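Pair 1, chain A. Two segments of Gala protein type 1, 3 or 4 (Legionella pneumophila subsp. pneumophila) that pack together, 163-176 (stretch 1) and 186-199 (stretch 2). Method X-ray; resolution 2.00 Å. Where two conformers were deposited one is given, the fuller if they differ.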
# COMPACT_ATOMS: atom_id res chain seq x y z
N ASN A 163 -4.43 26.28 -0.10
CA ASN A 163 -5.03 25.68 -1.28
C ASN A 163 -5.47 24.22 -1.08
O ASN A 163 -6.40 23.76 -1.73
CB ASN A 163 -4.05 25.75 -2.46
CG ASN A 163 -3.68 27.18 -2.82
OD1 ASN A 163 -2.55 27.62 -2.62
ND2 ASN A 163 -4.65 27.91 -3.36
N ILE A 164 -4.80 23.50 -0.19
CA ILE A 164 -5.06 22.07 -0.05
C ILE A 164 -6.41 21.79 0.60
O ILE A 164 -6.68 22.24 1.71
CB ILE A 164 -3.97 21.37 0.76
CG1 ILE A 164 -2.59 21.71 0.21
CG2 ILE A 164 -4.19 19.85 0.76
CD1 ILE A 164 -1.46 21.08 0.99
N LYS A 165 -7.26 21.03 -0.10
CA LYS A 165 -8.57 20.65 0.42
C LYS A 165 -8.55 19.21 0.94
O LYS A 165 -9.29 18.86 1.86
CB LYS A 165 -9.64 20.79 -0.66
CG LYS A 165 -9.92 22.22 -1.07
CD LYS A 165 -10.58 23.00 0.06
CE LYS A 165 -10.84 24.44 -0.33
NZ LYS A 165 -9.57 25.19 -0.59
N GLU A 166 -7.70 18.39 0.35
CA GLU A 166 -7.60 17.00 0.76
C GLU A 166 -6.15 16.58 0.95
O GLU A 166 -5.34 16.71 0.04
CB GLU A 166 -8.30 16.10 -0.26
CG GLU A 166 -9.78 16.39 -0.38
CD GLU A 166 -10.46 15.58 -1.46
OE1 GLU A 166 -9.97 15.59 -2.61
OE2 GLU A 166 -11.48 14.93 -1.15
N LEU A 167 -5.84 16.08 2.14
CA LEU A 167 -4.49 15.66 2.45
C LEU A 167 -4.48 14.23 3.01
O LEU A 167 -5.14 13.93 4.00
CB LEU A 167 -3.84 16.64 3.44
CG LEU A 167 -2.42 16.31 3.89
CD1 LEU A 167 -1.49 16.23 2.69
CD2 LEU A 167 -1.92 17.35 4.88
N ILE A 168 -3.75 13.35 2.34
CA ILE A 168 -3.56 11.97 2.78
C ILE A 168 -2.10 11.83 3.17
O ILE A 168 -1.21 12.01 2.34
CB ILE A 168 -3.90 10.93 1.67
CG1 ILE A 168 -5.06 11.42 0.80
CG2 ILE A 168 -4.19 9.54 2.26
CD1 ILE A 168 -6.36 11.43 1.49
N ALA A 169 -1.85 11.51 4.44
CA ALA A 169 -0.48 11.42 4.92
C ALA A 169 -0.34 10.36 6.01
O ALA A 169 0.05 10.66 7.14
CB ALA A 169 -0.02 12.78 5.44
N SER A 170 -0.67 9.12 5.66
CA SER A 170 -0.58 8.00 6.60
C SER A 170 0.82 7.40 6.57
O SER A 170 1.45 7.35 5.52
CB SER A 170 -1.62 6.93 6.27
OG SER A 170 -2.95 7.41 6.41
N ALA A 171 1.29 6.93 7.73
CA ALA A 171 2.65 6.41 7.87
C ALA A 171 3.68 7.45 7.46
O ALA A 171 4.54 7.19 6.61
CB ALA A 171 2.83 5.12 7.06
N CYS A 172 3.58 8.64 8.05
CA CYS A 172 4.45 9.75 7.68
C CYS A 172 5.23 10.31 8.87
O CYS A 172 5.73 11.44 8.80
CB CYS A 172 3.63 10.87 7.02
SG CYS A 172 3.00 10.46 5.36
N ASP A 173 5.32 9.53 9.94
CA ASP A 173 6.03 9.94 11.16
C ASP A 173 5.47 11.23 11.75
O ASP A 173 6.22 12.09 12.22
CB ASP A 173 7.53 10.08 10.90
CG ASP A 173 8.21 8.74 10.64
OD1 ASP A 173 7.84 7.75 11.30
OD2 ASP A 173 9.10 8.67 9.76
N VAL A 174 4.15 11.36 11.75
CA VAL A 174 3.48 12.52 12.33
C VAL A 174 3.10 12.27 13.79
O VAL A 174 2.49 11.25 14.11
CB VAL A 174 2.21 12.88 11.54
CG1 VAL A 174 1.46 14.02 12.21
CG2 VAL A 174 2.56 13.25 10.11
N SER A 175 3.47 13.19 14.67
CA SER A 175 3.03 13.10 16.07
C SER A 175 1.94 14.13 16.35
O SER A 175 1.43 14.76 15.43
CB SER A 175 4.20 13.31 17.03
OG SER A 175 4.62 14.67 17.01
N ASP A 176 1.60 14.30 17.63
CA ASP A 176 0.57 15.25 18.04
C ASP A 176 0.88 16.67 17.61
O ASP A 176 -0.02 17.44 17.28
CB ASP A 176 0.36 15.20 19.56
CG ASP A 176 -0.34 13.94 20.01
OD1 ASP A 176 -1.30 13.52 19.34
OD2 ASP A 176 0.06 13.37 21.05
N ASN A 186 -8.15 25.50 8.51
CA ASN A 186 -9.57 25.75 8.25
C ASN A 186 -10.01 25.52 6.81
O ASN A 186 -11.10 25.92 6.43
CB ASN A 186 -9.93 27.18 8.64
CG ASN A 186 -9.80 27.43 10.13
OD1 ASN A 186 -10.64 26.99 10.92
ND2 ASN A 186 -8.74 28.13 10.52
N GLN A 187 -9.17 24.88 6.00
CA GLN A 187 -9.53 24.63 4.60
C GLN A 187 -9.73 23.15 4.29
O GLN A 187 -10.58 22.81 3.47
CB GLN A 187 -8.46 25.21 3.66
CG GLN A 187 -8.42 26.73 3.64
CD GLN A 187 -7.68 27.30 4.83
OE1 GLN A 187 -6.66 26.77 5.26
NE2 GLN A 187 -8.20 28.40 5.37
N LEU A 188 -8.96 22.29 4.94
CA LEU A 188 -9.06 20.85 4.72
C LEU A 188 -10.46 20.31 4.99
O LEU A 188 -11.05 20.58 6.04
CB LEU A 188 -8.06 20.10 5.60
CG LEU A 188 -6.57 20.29 5.32
CD1 LEU A 188 -5.76 19.57 6.39
CD2 LEU A 188 -6.21 19.75 3.94
N THR A 189 -10.99 19.56 4.04
CA THR A 189 -12.29 18.91 4.20
C THR A 189 -12.13 17.41 4.38
O THR A 189 -13.03 16.73 4.86
CB THR A 189 -13.21 19.17 2.99
OG1 THR A 189 -12.61 18.63 1.81
CG2 THR A 189 -13.44 20.66 2.80
N LEU A 190 -10.97 16.90 3.99
CA LEU A 190 -10.64 15.49 4.14
C LEU A 190 -9.20 15.38 4.61
O LEU A 190 -8.29 15.94 4.00
CB LEU A 190 -10.86 14.74 2.82
CG LEU A 190 -10.78 13.21 2.80
CD1 LEU A 190 -11.62 12.62 1.68
CD2 LEU A 190 -9.35 12.77 2.63
N LEU A 191 -8.99 14.68 5.71
CA LEU A 191 -7.65 14.49 6.25
C LEU A 191 -7.47 13.06 6.71
O LEU A 191 -8.28 12.53 7.48
CB LEU A 191 -7.39 15.48 7.40
CG LEU A 191 -6.05 15.45 8.15
CD1 LEU A 191 -4.87 15.70 7.21
CD2 LEU A 191 -6.07 16.47 9.27
N ILE A 192 -6.42 12.41 6.23
CA ILE A 192 -6.14 11.04 6.60
C ILE A 192 -4.74 10.97 7.19
O ILE A 192 -3.76 11.32 6.52
CB ILE A 192 -6.27 10.09 5.40
CG1 ILE A 192 -7.72 10.10 4.88
CG2 ILE A 192 -5.82 8.67 5.78
CD1 ILE A 192 -7.99 9.14 3.72
N LEU A 193 -4.66 10.53 8.44
CA LEU A 193 -3.40 10.47 9.18
C LEU A 193 -3.26 9.14 9.92
O LEU A 193 -2.96 9.12 11.12
CB LEU A 193 -3.30 11.62 10.18
CG LEU A 193 -3.12 13.03 9.59
CD1 LEU A 193 -3.29 14.09 10.67
CD2 LEU A 193 -1.75 13.16 8.93
N GLY A 194 -3.46 8.06 9.23
CA GLY A 194 -3.33 6.75 9.78
C GLY A 194 -1.90 6.31 10.01
O GLY A 194 -1.01 6.81 9.40
N LYS A 195 -1.78 5.39 10.94
CA LYS A 195 -0.42 4.74 11.11
C LYS A 195 0.70 5.74 11.52
O LYS A 195 1.80 5.73 10.95
CB LYS A 195 -0.03 3.92 9.96
CG LYS A 195 0.87 2.75 10.19
CD LYS A 195 0.18 1.61 10.85
CE LYS A 195 1.06 0.40 10.87
NZ LYS A 195 0.59 -0.57 9.86
N ASN A 196 0.41 6.72 12.34
CA ASN A 196 1.36 7.71 12.77
C ASN A 196 1.54 7.56 14.31
O ASN A 196 1.36 6.53 14.81
CB ASN A 196 0.92 9.10 12.37
CG ASN A 196 1.22 9.41 10.91
OD1 ASN A 196 2.29 9.19 10.44
ND2 ASN A 196 0.23 9.90 10.22
N ALA A 197 1.90 8.61 15.01
CA ALA A 197 2.05 8.54 16.46
C ALA A 197 1.13 9.53 17.15
O ALA A 197 1.53 10.21 18.09
CB ALA A 197 3.49 8.81 16.87
N ILE A 198 -0.11 9.62 16.68
CA ILE A 198 -1.05 10.60 17.19
C ILE A 198 -1.79 10.07 18.41
O ILE A 198 -2.20 8.91 18.44
CB ILE A 198 -2.03 11.01 16.08
CG1 ILE A 198 -1.24 11.61 14.90
CG2 ILE A 198 -3.06 12.00 16.58
CD1 ILE A 198 -2.09 11.99 13.73
N THR A 199 -1.95 10.91 19.43
CA THR A 199 -2.59 10.46 20.67
C THR A 199 -3.86 11.24 20.96
O THR A 199 -4.33 12.02 20.13
CB THR A 199 -1.66 10.58 21.89
OG1 THR A 199 -1.50 11.97 22.24
CG2 THR A 199 -0.30 9.97 21.59
O HOH W 1 -13.86 15.97 0.97
O HOH W 2 4.82 6.79 10.75

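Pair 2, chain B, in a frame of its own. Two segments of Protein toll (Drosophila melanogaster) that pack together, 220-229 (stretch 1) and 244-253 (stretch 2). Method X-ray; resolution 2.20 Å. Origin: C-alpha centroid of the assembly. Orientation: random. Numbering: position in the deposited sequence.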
# COMPACT_ATOMS: atom_id res chain seq x y z
N VAL B 220 40.37 10.23 -12.29
CA VAL B 220 39.07 9.57 -12.41
C VAL B 220 38.43 9.26 -11.06
O VAL B 220 39.03 8.62 -10.21
CB VAL B 220 39.14 8.30 -13.31
CG1 VAL B 220 37.82 7.47 -13.24
CG2 VAL B 220 39.44 8.68 -14.75
N LEU B 221 37.19 9.73 -10.87
CA LEU B 221 36.50 9.57 -9.59
C LEU B 221 35.45 8.47 -9.68
O LEU B 221 35.11 7.84 -8.68
CB LEU B 221 35.85 10.90 -9.17
CG LEU B 221 36.83 12.08 -9.04
CD1 LEU B 221 36.08 13.33 -8.63
CD2 LEU B 221 37.92 11.76 -8.04
N GLY B 222 34.94 8.25 -10.89
CA GLY B 222 33.91 7.25 -11.09
C GLY B 222 34.14 6.38 -12.31
O GLY B 222 34.39 6.89 -13.41
N ILE B 223 34.08 5.07 -12.11
CA ILE B 223 34.09 4.15 -13.24
C ILE B 223 32.93 3.15 -13.16
O ILE B 223 32.72 2.49 -12.12
CB ILE B 223 35.43 3.41 -13.41
CG1 ILE B 223 35.33 2.47 -14.61
CG2 ILE B 223 35.83 2.63 -12.15
CD1 ILE B 223 36.60 1.73 -14.88
N ASP B 224 32.18 3.05 -14.24
CA ASP B 224 31.01 2.20 -14.23
C ASP B 224 31.09 1.24 -15.39
O ASP B 224 30.99 1.65 -16.52
CB ASP B 224 29.74 3.04 -14.30
CG ASP B 224 28.47 2.21 -14.17
OD1 ASP B 224 28.49 0.99 -14.47
OD2 ASP B 224 27.43 2.78 -13.77
N ILE B 225 31.26 -0.04 -15.08
CA ILE B 225 31.40 -1.07 -16.08
C ILE B 225 30.37 -2.17 -15.87
O ILE B 225 30.63 -3.32 -16.21
CB ILE B 225 32.84 -1.68 -16.10
CG1 ILE B 225 33.29 -2.13 -14.71
CG2 ILE B 225 33.83 -0.66 -16.66
CD1 ILE B 225 34.69 -2.79 -14.68
N HIS B 226 29.21 -1.80 -15.33
CA HIS B 226 28.13 -2.77 -15.19
C HIS B 226 27.67 -3.33 -16.53
O HIS B 226 27.80 -2.67 -17.56
CB HIS B 226 26.98 -2.25 -14.30
CG HIS B 226 25.99 -1.33 -14.96
ND1 HIS B 226 26.05 0.04 -14.85
CD2 HIS B 226 24.85 -1.59 -15.65
CE1 HIS B 226 25.03 0.59 -15.49
NE2 HIS B 226 24.28 -0.38 -15.98
N ASP B 227 27.19 -4.57 -16.51
CA ASP B 227 26.69 -5.27 -17.70
C ASP B 227 27.69 -5.28 -18.87
O ASP B 227 27.39 -4.80 -19.97
CB ASP B 227 25.34 -4.69 -18.14
CG ASP B 227 24.78 -5.39 -19.36
OD1 ASP B 227 24.94 -6.63 -19.46
OD2 ASP B 227 24.21 -4.70 -20.24
N ASN B 228 28.88 -5.83 -18.64
CA ASN B 228 29.87 -5.97 -19.68
C ASN B 228 30.23 -7.42 -19.93
O ASN B 228 31.25 -7.69 -20.53
CB ASN B 228 31.15 -5.19 -19.33
CG ASN B 228 31.16 -3.81 -19.93
OD1 ASN B 228 31.54 -3.64 -21.08
ND2 ASN B 228 30.71 -2.82 -19.17
N GLY B 229 29.40 -8.34 -19.43
CA GLY B 229 29.66 -9.76 -19.58
C GLY B 229 31.01 -10.18 -19.01
O GLY B 229 31.61 -11.13 -19.48
N VAL B 244 39.88 6.98 -7.43
CA VAL B 244 38.50 6.58 -7.70
C VAL B 244 37.68 6.47 -6.39
O VAL B 244 38.16 5.99 -5.37
CB VAL B 244 38.43 5.28 -8.53
CG1 VAL B 244 38.81 4.03 -7.70
CG2 VAL B 244 37.05 5.13 -9.15
N THR B 245 36.46 6.99 -6.42
CA THR B 245 35.57 6.93 -5.26
C THR B 245 34.32 6.06 -5.49
O THR B 245 33.68 5.62 -4.53
CB THR B 245 35.11 8.32 -4.84
OG1 THR B 245 34.22 8.85 -5.84
CG2 THR B 245 36.33 9.27 -4.66
N ASP B 246 33.95 5.85 -6.75
CA ASP B 246 32.76 5.03 -7.04
C ASP B 246 33.09 4.02 -8.13
O ASP B 246 33.57 4.37 -9.21
CB ASP B 246 31.56 5.88 -7.51
CG ASP B 246 30.98 6.78 -6.40
OD1 ASP B 246 31.75 7.52 -5.76
OD2 ASP B 246 29.75 6.74 -6.18
N ILE B 247 32.80 2.75 -7.84
CA ILE B 247 32.99 1.69 -8.78
C ILE B 247 31.71 0.87 -8.92
O ILE B 247 31.13 0.43 -7.92
CB ILE B 247 34.15 0.78 -8.36
CG1 ILE B 247 35.48 1.54 -8.48
CG2 ILE B 247 34.19 -0.45 -9.23
CD1 ILE B 247 36.71 0.75 -7.96
N ASN B 248 31.27 0.68 -10.16
CA ASN B 248 30.11 -0.17 -10.41
C ASN B 248 30.47 -1.40 -11.24
O ASN B 248 30.82 -1.29 -12.41
CB ASN B 248 28.95 0.61 -11.05
CG ASN B 248 27.64 -0.19 -11.03
OD1 ASN B 248 27.60 -1.33 -10.58
ND2 ASN B 248 26.56 0.42 -11.51
N LEU B 249 30.35 -2.58 -10.61
CA LEU B 249 30.67 -3.85 -11.23
C LEU B 249 29.43 -4.71 -11.47
O LEU B 249 29.57 -5.91 -11.72
CB LEU B 249 31.61 -4.64 -10.32
CG LEU B 249 32.94 -3.99 -9.91
CD1 LEU B 249 33.74 -4.92 -9.00
CD2 LEU B 249 33.75 -3.61 -11.14
N SER B 250 28.24 -4.10 -11.39
CA SER B 250 26.99 -4.85 -11.39
C SER B 250 26.71 -5.59 -12.71
O SER B 250 27.35 -5.34 -13.73
CB SER B 250 25.79 -3.94 -11.07
OG SER B 250 25.92 -3.32 -9.80
N ALA B 251 25.75 -6.51 -12.65
CA ALA B 251 25.22 -7.17 -13.83
C ALA B 251 26.31 -7.80 -14.69
O ALA B 251 26.23 -7.78 -15.91
CB ALA B 251 24.36 -6.20 -14.65
N ASN B 252 27.32 -8.36 -14.04
CA ASN B 252 28.35 -9.09 -14.74
C ASN B 252 28.27 -10.59 -14.43
O ASN B 252 27.25 -11.07 -13.93
CB ASN B 252 29.74 -8.50 -14.46
CG ASN B 252 30.00 -7.22 -15.25
OD1 ASN B 252 29.98 -7.24 -16.48
ND2 ASN B 252 30.20 -6.10 -14.55
N LEU B 253 29.33 -11.33 -14.73
CA LEU B 253 29.28 -12.78 -14.68
C LEU B 253 30.34 -13.39 -13.75
O LEU B 253 30.90 -14.44 -14.06
CB LEU B 253 29.46 -13.35 -16.10
CG LEU B 253 28.44 -12.88 -17.15
CD1 LEU B 253 28.88 -13.26 -18.56
CD2 LEU B 253 27.09 -13.48 -16.86
O HOH W 3 26.58 -9.07 -18.41

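Pair 1 and pair 2 share one backbone arrangement: two short parallel strands, each followed by a loop. The strands are 166-168 and 190-192 in pair 1, 222-224 and 246-248 in pair 2. Their axes approach to 4.9 Å in both, at 7° and 3°. Fourteen central residues superpose with an RMSD of 0.5 Å.

The backbone ladder is the same. Leu A167 matches Ile B223. Leu A167 N donates to Leu A190 O (3.1 Å), and Ile A192 N donates to Leu A167 O (3.0 Å). In pair 2, Ile B223 N donates to Asp B246 O (3.0 Å), and Asn B248 N donates to Ile B223 O (3.0 Å). One rung further, Ala A169 N reaches Ile A192 O (2.8 Å) and Ile B225 N reaches Asn B248 O (3.0 Å).

Asn A196 and Asn B252 match best of all in side-chain position, their centres 0.2 Å apart. Each ties its loop to the other stretch with both ends of its amide. Asn A196 ND2 donates to Ala A169 O (3.2 Å), and Asn A196 OD1 accepts from Cys A172 N (2.8 Å). Asn B252 ND2 donates to Ile B225 O (3.3 Å), and Asn B252 OD1 accepts from Asn B228 N (2.8 Å). These side chains thus bond to backbone groups that the strand ladder leaves free.

One face of the sheet is apolar in both pairs. Leu A167 CB lies 4.0 Å from Leu A191 CD1. Ile B223 CG2 lies 3.8 Å from Ile B247 CG1. Leucines and isoleucines fill the same space.

The other face differs. In pair 1, Ile A168 CD1 packs on Ile A192 CD1 (3.6 Å) and Leu A190 CD2 (3.5 Å). In pair 2 the matching residues are Asp B224, Asn B248 and Asp B246. Asn B248 ND2 makes a weak hydrogen bond to Asp B224 OD2 (3.4 Å). Asp B224 OD1 also accepts from His B226 N (3.0 Å) and His B226 ND1 (2.6 Å). A polar network takes the place of aliphatic packing.

The next matched positions differ: Ser A170 and Gly A194 in pair 1 correspond to His B226 and Ser B250 in pair 2. Ser A170 OG accepts from Gly A194 N (2.9 Å), a bond across the stretches. An ideal CB on Gly A194 would lie 3.2 Å from Ser A170 OG, which is tight. In pair 2, Ser B250 N donates to Asn B248 OD1 (3.0 Å) within its own stretch, and Ser B250 OG donates to Asn B248 OD1 as well (2.7 Å).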